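Local coordinates for protein YCGM (Escherichia coli, PDB 1NR9) that is of unknown function but belongs to the fumarylacetoacetate hydrolase (FAH) family and binds a magnesium ion, at residues T51-L56 / N128-S133; H70-L75 / T105-Q110; A101-L106 / K122-D127; Q158-T163 / D196-L201. All blocks are in the same frame, centred on the assembly; numbering follows the deposited sequence.

Contact 1 (T51-L56 / N128-S133); sequences TALCDL and NSCPLS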
loop_
_atom_site.group_PDB
_atom_site.type_symbol
_atom_site.label_atom_id
_atom_site.label_comp_id
_atom_site.label_asym_id
_atom_site.label_seq_id
_atom_site.Cartn_x
_atom_site.Cartn_y
_atom_site.Cartn_z
ATOM N N THR A 51 0.098 2.826 8.013
ATOM C CA THR A 51 -0.805 2.473 9.073
ATOM C C THR A 51 -0.483 1.126 9.705
ATOM O O THR A 51 -0.769 0.920 10.880
ATOM C CB THR A 51 -2.236 2.437 8.551
ATOM O OG1 THR A 51 -2.559 3.699 7.964
ATOM C CG2 THR A 51 -3.191 2.169 9.679
ATOM N N ALA A 52 0.113 0.210 8.944
ATOM C CA ALA A 52 0.397 -1.123 9.471
ATOM C C ALA A 52 1.677 -1.256 10.304
ATOM O O ALA A 52 1.937 -2.299 10.904
ATOM C CB ALA A 52 0.406 -2.127 8.334
ATOM N N LEU A 53 2.470 -0.198 10.338
ATOM C CA LEU A 53 3.719 -0.184 11.086
ATOM C C LEU A 53 3.473 0.053 12.570
ATOM O O LEU A 53 2.602 0.849 12.932
ATOM C CB LEU A 53 4.616 0.937 10.553
ATOM C CG LEU A 53 5.371 0.694 9.245
ATOM C CD1 LEU A 53 5.987 1.981 8.711
ATOM C CD2 LEU A 53 6.440 -0.351 9.520
ATOM N N CYS A 54 4.232 -0.628 13.431
ATOM C CA CYS A 54 4.095 -0.425 14.870
ATOM C C CYS A 54 5.264 -0.978 15.667
ATOM O O CYS A 54 5.975 -1.870 15.217
ATOM C CB CYS A 54 2.789 -1.020 15.391
ATOM S SG CYS A 54 2.698 -2.785 15.276
ATOM N N ASP A 55 5.462 -0.421 16.856
ATOM C CA ASP A 55 6.542 -0.833 17.740
ATOM C C ASP A 55 6.413 -2.301 18.188
ATOM O O ASP A 55 5.433 -2.680 18.840
ATOM C CB ASP A 55 6.554 0.071 18.964
ATOM C CG ASP A 55 7.898 0.109 19.631
ATOM O OD1 ASP A 55 8.611 -0.920 19.583
ATOM O OD2 ASP A 55 8.244 1.164 20.214
ATOM N N LEU A 56 7.407 -3.124 17.847
ATOM C CA LEU A 56 7.392 -4.543 18.213
ATOM C C LEU A 56 7.628 -4.768 19.701
ATOM O O LEU A 56 7.367 -5.855 20.220
ATOM C CB LEU A 56 8.460 -5.307 17.419
ATOM C CG LEU A 56 8.564 -6.825 17.642
ATOM C CD1 LEU A 56 7.211 -7.496 17.424
ATOM C CD2 LEU A 56 9.598 -7.408 16.682
ATOM N N ASN A 128 -1.577 -2.110 12.024
ATOM C CA ASN A 128 -0.562 -2.775 12.827
ATOM C C ASN A 128 -0.383 -4.214 12.399
ATOM O O ASN A 128 -0.452 -5.124 13.220
ATOM C CB ASN A 128 -0.949 -2.736 14.303
ATOM C CG ASN A 128 -1.358 -1.364 14.747
ATOM O OD1 ASN A 128 -2.494 -0.955 14.532
ATOM N ND2 ASN A 128 -0.430 -0.627 15.347
ATOM N N SER A 129 -0.156 -4.417 11.108
ATOM C CA SER A 129 0.039 -5.760 10.574
ATOM C C SER A 129 1.523 -5.935 10.318
ATOM O O SER A 129 1.932 -6.852 9.599
ATOM C CB SER A 129 -0.710 -5.923 9.260
ATOM O OG SER A 129 -0.142 -5.078 8.276
ATOM N N CYS A 130 2.315 -5.036 10.903
ATOM C CA CYS A 130 3.760 -5.058 10.740
ATOM C C CYS A 130 4.519 -4.544 11.966
ATOM O O CYS A 130 5.096 -3.455 11.941
ATOM C CB CYS A 130 4.150 -4.233 9.516
ATOM S SG CYS A 130 5.849 -4.476 8.973
ATOM N N PRO A 131 4.504 -5.310 13.069
ATOM C CA PRO A 131 5.231 -4.858 14.258
ATOM C C PRO A 131 6.665 -4.854 13.778
ATOM O O PRO A 131 7.037 -5.683 12.952
ATOM C CB PRO A 131 4.976 -5.970 15.268
ATOM C CG PRO A 131 3.680 -6.574 14.808
ATOM C CD PRO A 131 3.824 -6.590 13.316
ATOM N N LEU A 132 7.491 -3.962 14.281
ATOM C CA LEU A 132 8.848 -3.913 13.780
ATOM C C LEU A 132 9.798 -3.539 14.902
ATOM O O LEU A 132 9.458 -2.724 15.760
ATOM C CB LEU A 132 8.886 -2.875 12.663
ATOM C CG LEU A 132 10.050 -2.692 11.698
ATOM C CD1 LEU A 132 10.274 -3.995 10.909
ATOM C CD2 LEU A 132 9.721 -1.533 10.749
ATOM N N SER A 133 10.981 -4.147 14.904
ATOM C CA SER A 133 11.983 -3.865 15.925
ATOM C C SER A 133 12.757 -2.616 15.529
ATOM O O SER A 133 12.459 -1.986 14.506
ATOM C CB SER A 133 12.954 -5.042 16.063
ATOM O OG SER A 133 13.795 -5.169 14.924
HETATM O O HOH W 1 10.614 -1.249 17.765
#
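Leu-53, Cys-54 and Asp-55 pair in parallel with Cys-130, Pro-131 and Leu-132, which joins the short strand 53-55 to strand 130-137 in the large mixed sheet of this FAH-family fold. The bonds alternate between the strands as in a parallel ladder: Cys-54 N makes a weak bond to Cys-130 O, Leu-132 N donates to Cys-54 O at 2.7 Å, and Leu-56 N donates to Leu-132 O at 3.0 Å. The last of these comes from well above the carbonyl plane, 49° out of it, where strand 53-55 has ended.

The CB of Leu-56 rests 3.2 Å from Leu-132 O. CG stands anti to the backbone N (chi1 -178°), which carries the two methyls along the partner segment: CD1 of Leu-56 meets CB of Pro-131 at 3.5 Å, and CD2 lies beside Ser-133. Pro-131 shares its sheet face with Cys-54, whose SG approaches Pro-131 CA and the proline ring. On the face of Leu-53 and Cys-130, Leu-53 runs alongside Leu-132, CD2 to CD2 at 3.7 Å. Before the ladder, Thr-51 O accepts a weak bond from Asn-128 N, while Thr-51 OG1 bonds Lys-20 of the second subunit. At the other end Asp-55, salt-bridged through OD2 to Arg-57, uses OD1 to accept from a water that also donates to Leu-132 O, 2.7 Å away.

Contact 2 (H70-L75 / T105-Q110); sequences HHEVEL and TLRDVQ. With MG (magnesium ion), chain E.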
loop_
_atom_site.group_PDB
_atom_site.type_symbol
_atom_site.label_atom_id
_atom_site.label_comp_id
_atom_site.label_asym_id
_atom_site.label_seq_id
_atom_site.Cartn_x
_atom_site.Cartn_y
_atom_site.Cartn_z
ATOM N N HIS A 70 -1.782 -14.963 11.556
ATOM C CA HIS A 70 -0.496 -15.655 11.581
ATOM C C HIS A 70 0.715 -14.755 11.746
ATOM O O HIS A 70 0.660 -13.557 11.465
ATOM C CB HIS A 70 -0.315 -16.504 10.333
ATOM C CG HIS A 70 -1.139 -17.750 10.336
ATOM N ND1 HIS A 70 -0.913 -18.794 9.463
ATOM C CD2 HIS A 70 -2.209 -18.108 11.085
ATOM C CE1 HIS A 70 -1.809 -19.741 9.673
ATOM N NE2 HIS A 70 -2.607 -19.350 10.651
ATOM N N HIS A 71 1.809 -15.344 12.219
ATOM C CA HIS A 71 3.046 -14.607 12.421
ATOM C C HIS A 71 4.078 -15.074 11.399
ATOM O O HIS A 71 4.126 -16.252 11.040
ATOM C CB HIS A 71 3.593 -14.840 13.836
ATOM C CG HIS A 71 3.807 -16.284 14.167
ATOM N ND1 HIS A 71 2.918 -17.014 14.929
ATOM C CD2 HIS A 71 4.775 -17.153 13.787
ATOM C CE1 HIS A 71 3.327 -18.267 15.002
ATOM N NE2 HIS A 71 4.452 -18.379 14.316
ATOM N N GLU A 72 4.883 -14.139 10.913
ATOM C CA GLU A 72 5.931 -14.456 9.966
ATOM C C GLU A 72 7.126 -13.628 10.391
ATOM O O GLU A 72 7.150 -12.422 10.156
ATOM C CB GLU A 72 5.546 -14.053 8.536
ATOM C CG GLU A 72 4.423 -14.847 7.879
ATOM C CD GLU A 72 4.282 -14.524 6.389
ATOM O OE1 GLU A 72 3.374 -15.084 5.731
ATOM O OE2 GLU A 72 5.086 -13.709 5.878
ATOM N N VAL A 73 8.106 -14.238 11.045
ATOM C CA VAL A 73 9.281 -13.464 11.429
ATOM C C VAL A 73 10.030 -13.242 10.122
ATOM O O VAL A 73 10.080 -14.138 9.276
ATOM C CB VAL A 73 10.194 -14.221 12.437
ATOM C CG1 VAL A 73 10.772 -15.463 11.800
ATOM C CG2 VAL A 73 11.303 -13.285 12.929
ATOM N N GLU A 74 10.582 -12.045 9.945
ATOM C CA GLU A 74 11.297 -11.728 8.720
ATOM C C GLU A 74 12.393 -10.689 8.967
ATOM O O GLU A 74 12.330 -9.902 9.924
ATOM C CB GLU A 74 10.315 -11.189 7.649
ATOM C CG GLU A 74 9.062 -12.071 7.365
ATOM C CD GLU A 74 8.316 -11.687 6.076
ATOM O OE1 GLU A 74 8.837 -10.845 5.310
ATOM O OE2 GLU A 74 7.211 -12.235 5.815
ATOM N N LEU A 75 13.407 -10.706 8.106
ATOM C CA LEU A 75 14.499 -9.746 8.176
ATOM C C LEU A 75 14.027 -8.442 7.509
ATOM O O LEU A 75 13.566 -8.445 6.359
ATOM C CB LEU A 75 15.731 -10.269 7.433
ATOM C CG LEU A 75 16.870 -9.241 7.442
ATOM C CD1 LEU A 75 17.355 -9.034 8.878
ATOM C CD2 LEU A 75 18.006 -9.706 6.558
ATOM N N THR A 105 -0.369 -11.584 9.157
ATOM C CA THR A 105 -1.318 -11.792 8.080
ATOM C C THR A 105 -2.595 -12.514 8.491
ATOM O O THR A 105 -2.575 -13.386 9.359
ATOM C CB THR A 105 -0.652 -12.557 6.899
ATOM O OG1 THR A 105 -1.594 -13.467 6.319
ATOM C CG2 THR A 105 0.573 -13.318 7.363
ATOM N N LEU A 106 -3.708 -12.121 7.875
ATOM C CA LEU A 106 -5.009 -12.739 8.132
ATOM C C LEU A 106 -5.207 -13.899 7.134
ATOM O O LEU A 106 -5.824 -13.709 6.073
ATOM C CB LEU A 106 -6.124 -11.702 7.950
ATOM C CG LEU A 106 -6.213 -10.582 8.996
ATOM C CD1 LEU A 106 -7.317 -9.603 8.617
ATOM C CD2 LEU A 106 -6.503 -11.187 10.372
ATOM N N ARG A 107 -4.699 -15.089 7.485
ATOM C CA ARG A 107 -4.767 -16.263 6.609
ATOM C C ARG A 107 -6.134 -16.605 6.058
ATOM O O ARG A 107 -6.288 -16.788 4.855
ATOM C CB ARG A 107 -4.198 -17.504 7.296
ATOM C CG ARG A 107 -2.784 -17.350 7.808
ATOM C CD ARG A 107 -1.776 -16.857 6.772
ATOM N NE ARG A 107 -1.466 -17.827 5.725
ATOM C CZ ARG A 107 -0.518 -17.643 4.809
ATOM N NH1 ARG A 107 0.209 -16.531 4.817
ATOM N NH2 ARG A 107 -0.301 -18.563 3.874
ATOM N N ASP A 108 -7.128 -16.712 6.925
ATOM C CA ASP A 108 -8.476 -17.032 6.464
ATOM C C ASP A 108 -8.875 -16.089 5.320
ATOM O O ASP A 108 -9.258 -16.530 4.231
ATOM C CB ASP A 108 -9.460 -16.912 7.631
ATOM C CG ASP A 108 -9.268 -18.009 8.667
ATOM O OD1 ASP A 108 -8.133 -18.514 8.779
ATOM O OD2 ASP A 108 -10.244 -18.360 9.373
ATOM N N VAL A 109 -8.757 -14.791 5.576
ATOM C CA VAL A 109 -9.086 -13.764 4.599
ATOM C C VAL A 109 -8.270 -13.871 3.319
ATOM O O VAL A 109 -8.794 -13.663 2.220
ATOM C CB VAL A 109 -8.845 -12.370 5.171
ATOM C CG1 VAL A 109 -9.083 -11.328 4.088
ATOM C CG2 VAL A 109 -9.739 -12.139 6.388
ATOM N N GLN A 110 -6.985 -14.178 3.468
ATOM C CA GLN A 110 -6.099 -14.305 2.321
ATOM C C GLN A 110 -6.548 -15.442 1.417
ATOM O O GLN A 110 -6.568 -15.302 0.192
ATOM C CB GLN A 110 -4.673 -14.573 2.774
ATOM C CG GLN A 110 -3.642 -13.964 1.857
ATOM C CD GLN A 110 -2.334 -14.697 1.898
ATOM O OE1 GLN A 110 -1.877 -15.111 2.961
ATOM N NE2 GLN A 110 -1.707 -14.857 0.735
HETATM MG MG MG E . 5.197 -13.106 3.567
HETATM O O HOH W 2 6.729 -11.106 3.833
#
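Thr-105 and His-70 form a single antiparallel, hydrogen-bonded bridge that carries strand 69-79 up to the start of helix 107-116. His-70 N donates to Thr-105 O at 2.8 Å, nearly straight at the hydrogen (166°); the return bond, Thr-105 N to His-70 O, is longer at 3.2 Å, its donor tilted from the carbonyl plane. The methyl CG2 of Thr-105 turns to the carboxylate end of Glu-72, 3.7 Å from Glu-72 OE1, so an apolar group lies beside one oxygen of a metal ligand.

Glu-72 reaches this place on an extended chain: its CG is anti to the carbonyl carbon (chi1 -69°), and beyond CG the chain runs on to magnesium, which Glu-72 OE2 binds at 2.4 Å. Asp-103 supplies the second protein ligand of the ion, and water 2 also binds it. This is the acidic metal site of an FAH-family fold, with Glu-72 set at the loop that interrupts the strand.

Leu-106 follows at the N-cap position of the helix. Arg-107, in the first turn of the helix, lies over one face of the His-70 ring with the aliphatic part of its chain; the arginine is poorly ordered and its exact spacing there is doubtful. Bends at chi2 and chi3 bring the guanidinium round to Glu-72, where Arg-107 NH1 makes a loose salt bridge to Glu-72 OE1 at 3.6 Å. The same OE1 is also paired with Lys-124. Further along, Gln-110 N closes the first helical turn on Leu-106 O at 2.9 Å.

Contact 3 (A101-L106 / K122-D127); sequences ALDLTL and KAKAFD. With MG (magnesium ion), chain E.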
loop_
_atom_site.group_PDB
_atom_site.type_symbol
_atom_site.label_atom_id
_atom_site.label_comp_id
_atom_site.label_asym_id
_atom_site.label_seq_id
_atom_site.Cartn_x
_atom_site.Cartn_y
_atom_site.Cartn_z
ATOM N N ALA A 101 10.914 -8.093 11.835
ATOM C CA ALA A 101 9.505 -7.777 11.762
ATOM C C ALA A 101 8.643 -9.023 11.736
ATOM O O ALA A 101 9.127 -10.153 11.590
ATOM C CB ALA A 101 9.223 -6.945 10.523
ATOM N N LEU A 102 7.351 -8.794 11.897
ATOM C CA LEU A 102 6.379 -9.854 11.835
ATOM C C LEU A 102 5.476 -9.424 10.704
ATOM O O LEU A 102 4.877 -8.349 10.748
ATOM C CB LEU A 102 5.570 -9.951 13.127
ATOM C CG LEU A 102 6.254 -10.512 14.370
ATOM C CD1 LEU A 102 5.194 -10.809 15.428
ATOM C CD2 LEU A 102 7.000 -11.792 14.009
ATOM N N ASP A 103 5.423 -10.244 9.667
ATOM C CA ASP A 103 4.568 -9.967 8.532
ATOM C C ASP A 103 3.253 -10.590 8.964
ATOM O O ASP A 103 2.883 -11.682 8.545
ATOM C CB ASP A 103 5.147 -10.635 7.280
ATOM C CG ASP A 103 4.223 -10.567 6.076
ATOM O OD1 ASP A 103 3.327 -9.689 6.040
ATOM O OD2 ASP A 103 4.416 -11.395 5.157
ATOM N N LEU A 104 2.582 -9.896 9.871
ATOM C CA LEU A 104 1.307 -10.336 10.395
ATOM C C LEU A 104 0.323 -10.452 9.245
ATOM O O LEU A 104 0.193 -9.521 8.448
ATOM C CB LEU A 104 0.801 -9.320 11.408
ATOM C CG LEU A 104 0.931 -9.709 12.875
ATOM C CD1 LEU A 104 2.168 -10.559 13.105
ATOM C CD2 LEU A 104 0.962 -8.429 13.708
ATOM N N THR A 105 -0.369 -11.584 9.157
ATOM C CA THR A 105 -1.318 -11.792 8.080
ATOM C C THR A 105 -2.595 -12.514 8.491
ATOM O O THR A 105 -2.575 -13.386 9.359
ATOM C CB THR A 105 -0.652 -12.557 6.899
ATOM O OG1 THR A 105 -1.594 -13.467 6.319
ATOM C CG2 THR A 105 0.573 -13.318 7.363
ATOM N N LEU A 106 -3.708 -12.121 7.875
ATOM C CA LEU A 106 -5.009 -12.739 8.132
ATOM C C LEU A 106 -5.207 -13.899 7.134
ATOM O O LEU A 106 -5.824 -13.709 6.073
ATOM C CB LEU A 106 -6.124 -11.702 7.950
ATOM C CG LEU A 106 -6.213 -10.582 8.996
ATOM C CD1 LEU A 106 -7.317 -9.603 8.617
ATOM C CD2 LEU A 106 -6.503 -11.187 10.372
ATOM N N LYS A 122 -6.516 -6.613 2.460
ATOM C CA LYS A 122 -7.320 -6.973 3.618
ATOM C C LYS A 122 -6.599 -7.955 4.522
ATOM O O LYS A 122 -6.671 -7.855 5.743
ATOM C CB LYS A 122 -8.655 -7.574 3.189
ATOM C CG LYS A 122 -9.640 -6.569 2.647
ATOM C CD LYS A 122 -10.923 -7.267 2.244
ATOM C CE LYS A 122 -11.921 -6.307 1.617
ATOM N NZ LYS A 122 -13.159 -7.034 1.199
ATOM N N ALA A 123 -5.888 -8.896 3.918
ATOM C CA ALA A 123 -5.185 -9.918 4.673
ATOM C C ALA A 123 -3.776 -9.538 5.090
ATOM O O ALA A 123 -3.286 -10.017 6.112
ATOM C CB ALA A 123 -5.140 -11.210 3.858
ATOM N N LYS A 124 -3.122 -8.687 4.305
ATOM C CA LYS A 124 -1.741 -8.298 4.582
ATOM C C LYS A 124 -1.498 -6.842 4.962
ATOM O O LYS A 124 -0.378 -6.485 5.355
ATOM C CB LYS A 124 -0.866 -8.622 3.365
ATOM C CG LYS A 124 -0.555 -10.098 3.156
ATOM C CD LYS A 124 0.546 -10.577 4.084
ATOM C CE LYS A 124 0.961 -11.989 3.733
ATOM N NZ LYS A 124 2.127 -12.466 4.540
ATOM N N ALA A 125 -2.510 -5.989 4.860
ATOM C CA ALA A 125 -2.252 -4.589 5.165
ATOM C C ALA A 125 -3.062 -3.945 6.270
ATOM O O ALA A 125 -2.981 -2.731 6.450
ATOM C CB ALA A 125 -2.374 -3.757 3.885
ATOM N N PHE A 126 -3.835 -4.735 7.013
ATOM C CA PHE A 126 -4.657 -4.177 8.095
ATOM C C PHE A 126 -3.805 -3.403 9.103
ATOM O O PHE A 126 -2.575 -3.464 9.059
ATOM C CB PHE A 126 -5.462 -5.284 8.808
ATOM C CG PHE A 126 -4.618 -6.395 9.363
ATOM C CD1 PHE A 126 -4.300 -7.503 8.581
ATOM C CD2 PHE A 126 -4.115 -6.319 10.659
ATOM C CE1 PHE A 126 -3.484 -8.527 9.086
ATOM C CE2 PHE A 126 -3.304 -7.328 11.168
ATOM C CZ PHE A 126 -2.985 -8.438 10.381
ATOM N N ASP A 127 -4.456 -2.668 9.999
ATOM C CA ASP A 127 -3.738 -1.862 10.983
ATOM C C ASP A 127 -2.764 -2.665 11.820
ATOM O O ASP A 127 -3.079 -3.759 12.284
ATOM C CB ASP A 127 -4.712 -1.147 11.926
ATOM C CG ASP A 127 -5.595 -0.144 11.213
ATOM O OD1 ASP A 127 -5.211 0.321 10.121
ATOM O OD2 ASP A 127 -6.671 0.193 11.758
HETATM MG MG MG E . 5.197 -13.106 3.567
HETATM O O HOH W 2 6.729 -11.106 3.833
#
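The chain leaving strand 95-102 bends through an inverse gamma turn centred on Asp-103 and then runs beside the end of helix 121-124, where Leu-106 N donates to Ala-123 O at 2.8 Å, in the carbonyl plane and on a lone pair. The same oxygen also receives a C-H contact from Thr-105 CA.

Lys-124 reaches back from the helix end. Its chain bends at chi2 (-79°), then extends past Thr-105, with CD and CE lying against CB of that residue, and brings Lys-124 NZ to 2.6 Å from Asp-103 OD2. The ammonium meets this oxygen from above the carboxylate plane, 46° out of it, and the two side chains cross at about a right angle. Asp-103 OD2 also binds magnesium at 2.5 Å, so one oxygen serves both the ion and the lysine. In this FAH-family metal site the lysine is a second-shell group: NZ is salt-bridged to Glu-72 as well, and thus touches both protein ligands of the magnesium.

Away from the ion the side chains that meet are mainly apolar. Phe-126 sets its CE1 3.4 Å from Leu-106 CG, and its CZ lies 4.0 Å from Leu-104 CB; Thr-105 CA comes to the edge of the ring. Leu-106 CD1 reaches on to Lys-122 O, while Lys-122 itself leads off to Tyr-177 of the second subunit. Against the helix, Leu-106 CB lies 4.2 Å from Ala-123 CB.

Contact 4 (Q158-T163 / D196-L201); sequences QRQQGT and DGVGPL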
loop_
_atom_site.group_PDB
_atom_site.type_symbol
_atom_site.label_atom_id
_atom_site.label_comp_id
_atom_site.label_asym_id
_atom_site.label_seq_id
_atom_site.Cartn_x
_atom_site.Cartn_y
_atom_site.Cartn_z
ATOM N N GLN A 158 9.653 -22.637 20.328
ATOM C CA GLN A 158 10.175 -22.044 19.101
ATOM C C GLN A 158 9.360 -22.560 17.924
ATOM O O GLN A 158 9.194 -23.761 17.768
ATOM C CB GLN A 158 11.645 -22.409 18.911
ATOM C CG GLN A 158 12.312 -21.584 17.835
ATOM C CD GLN A 158 13.783 -21.891 17.687
ATOM O OE1 GLN A 158 14.167 -22.998 17.304
ATOM N NE2 GLN A 158 14.621 -20.908 17.991
ATOM N N ARG A 159 8.842 -21.663 17.094
ATOM C CA ARG A 159 8.036 -22.109 15.966
ATOM C C ARG A 159 8.659 -21.814 14.625
ATOM O O ARG A 159 8.297 -22.417 13.616
ATOM C CB ARG A 159 6.655 -21.490 16.042
ATOM C CG ARG A 159 5.886 -21.983 17.227
ATOM C CD ARG A 159 4.493 -21.476 17.177
ATOM N NE ARG A 159 3.730 -21.893 18.341
ATOM C CZ ARG A 159 2.499 -21.463 18.587
ATOM N NH1 ARG A 159 1.924 -20.607 17.737
ATOM N NH2 ARG A 159 1.845 -21.892 19.667
ATOM N N GLN A 160 9.596 -20.877 14.615
ATOM C CA GLN A 160 10.285 -20.518 13.395
ATOM C C GLN A 160 11.767 -20.406 13.690
ATOM O O GLN A 160 12.177 -19.787 14.675
ATOM C CB GLN A 160 9.731 -19.213 12.819
ATOM C CG GLN A 160 8.354 -19.384 12.167
ATOM C CD GLN A 160 7.953 -18.197 11.308
ATOM O OE1 GLN A 160 7.365 -17.231 11.790
ATOM N NE2 GLN A 160 8.288 -18.261 10.026
ATOM N N GLN A 161 12.555 -21.045 12.836
ATOM C CA GLN A 161 14.000 -21.062 12.950
ATOM C C GLN A 161 14.526 -21.247 11.538
ATOM O O GLN A 161 14.043 -22.105 10.802
ATOM C CB GLN A 161 14.442 -22.228 13.835
ATOM C CG GLN A 161 15.880 -22.678 13.627
ATOM C CD GLN A 161 16.889 -21.582 13.905
ATOM O OE1 GLN A 161 16.923 -21.021 15.000
ATOM N NE2 GLN A 161 17.724 -21.276 12.914
ATOM N N GLY A 162 15.500 -20.428 11.161
ATOM C CA GLY A 162 16.082 -20.510 9.837
ATOM C C GLY A 162 17.207 -19.504 9.743
ATOM O O GLY A 162 17.491 -18.799 10.716
ATOM N N THR A 163 17.849 -19.432 8.582
ATOM C CA THR A 163 18.944 -18.486 8.359
ATOM C C THR A 163 18.685 -17.707 7.068
ATOM O O THR A 163 17.937 -18.150 6.188
ATOM C CB THR A 163 20.305 -19.215 8.232
ATOM O OG1 THR A 163 21.355 -18.258 8.052
ATOM C CG2 THR A 163 20.295 -20.151 7.045
ATOM N N ASP A 196 10.212 -21.378 7.333
ATOM C CA ASP A 196 9.144 -22.351 7.531
ATOM C C ASP A 196 8.683 -22.266 8.992
ATOM O O ASP A 196 9.447 -21.836 9.864
ATOM C CB ASP A 196 9.690 -23.750 7.220
ATOM C CG ASP A 196 8.604 -24.798 7.114
ATOM O OD1 ASP A 196 7.893 -25.030 8.112
ATOM O OD2 ASP A 196 8.468 -25.396 6.029
ATOM N N GLY A 197 7.434 -22.655 9.251
ATOM C CA GLY A 197 6.918 -22.633 10.609
ATOM C C GLY A 197 5.882 -21.574 10.946
ATOM O O GLY A 197 5.542 -21.383 12.118
ATOM N N VAL A 198 5.385 -20.871 9.935
ATOM C CA VAL A 198 4.369 -19.836 10.128
ATOM C C VAL A 198 3.199 -20.392 10.919
ATOM O O VAL A 198 2.661 -21.430 10.562
ATOM C CB VAL A 198 3.833 -19.346 8.775
ATOM C CG1 VAL A 198 2.686 -18.385 8.985
ATOM C CG2 VAL A 198 4.953 -18.692 7.993
ATOM N N GLY A 199 2.791 -19.702 11.979
ATOM C CA GLY A 199 1.678 -20.191 12.779
ATOM C C GLY A 199 0.652 -19.136 13.149
ATOM O O GLY A 199 0.759 -17.985 12.735
ATOM N N PRO A 200 -0.370 -19.507 13.929
ATOM C CA PRO A 200 -1.421 -18.586 14.357
ATOM C C PRO A 200 -1.091 -17.947 15.702
ATOM O O PRO A 200 -0.469 -18.578 16.551
ATOM C CB PRO A 200 -2.634 -19.497 14.450
ATOM C CG PRO A 200 -2.031 -20.709 15.065
ATOM C CD PRO A 200 -0.748 -20.893 14.247
ATOM N N LEU A 201 -1.511 -16.697 15.872
ATOM C CA LEU A 201 -1.301 -15.938 17.098
ATOM C C LEU A 201 -2.637 -15.793 17.820
ATOM O O LEU A 201 -3.692 -15.708 17.173
ATOM C CB LEU A 201 -0.780 -14.543 16.791
ATOM C CG LEU A 201 0.723 -14.300 16.723
ATOM C CD1 LEU A 201 0.958 -12.803 16.611
ATOM C CD2 LEU A 201 1.401 -14.842 17.970
#
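Gln-160 and Gly-197 bring the edge strand 157-163 of the four-stranded antiparallel sheet against the loop 196-198, which leads into strand 199-201 of the large mixed sheet. A classic beta bulge, in which Arg-159 and Gln-160 both face Leu-152 of the neighbouring strand, shapes this edge of the FAH-family fold.

The close part lies at the glycine. Arg-159 O sits 3.3 Å from Gly-197 CA in a C-H contact, and Gly-197 has a positive phi (phi 109°, psi 9°), a conformation that favours glycine. Gln-160 packs against the carbonyl of Gly-197, its CG 3.5 Å from Gly-197 O. CG is anti to the carbonyl carbon (chi1 -74°), and the extended chain carries the amide past Val-198, where Val-198 CG2 lies 3.9 Å from Gln-160 NE2. The amide is fixed by partners beyond the two segments: OE1 accepts from Val-73 N, and NE2 donates to Thr-194 OG1.

The solvent side is much looser. Asp-196 and Pro-200 are exposed and both point away from strand 157-163, while Gln-161 lends the loop little more than its backbone. Here Arg-159 reaches toward strand 199-201 with a chain extended from CG to NE, and its NE is salt-bridged to Glu-157. At the tip, Arg-159 NH1 gives Pro-200 O a weak, bent hydrogen bond of 3.4 Å, with the oxygen at the edge of the guanidinium and in its plane.

Contacts 2 and 3 build the magnesium site. Their centres are 6 Å apart, they share Thr-105 and Leu-106, and Glu-72 O bonds Asp-103 N at 2.8 Å, which ties the two metal-binding residues through their backbones. Contact 1 adjoins contact 3, 9 Å centre to centre, where Ser-129 OG meets Lys-124 O; the side chain of Cys-130 is about 10 Å from the ion. Contact 4 meets contact 2 in two ways: Gly-199 O pairs with His-71 N (2.9 Å) within the mixed sheet, and Gln-160 OE1 reaches Val-73 N from the four-stranded sheet. The Val-198 side chain is about 7 Å from the magnesium. Contacts 1 and 4, centres 18 Å apart, do not touch.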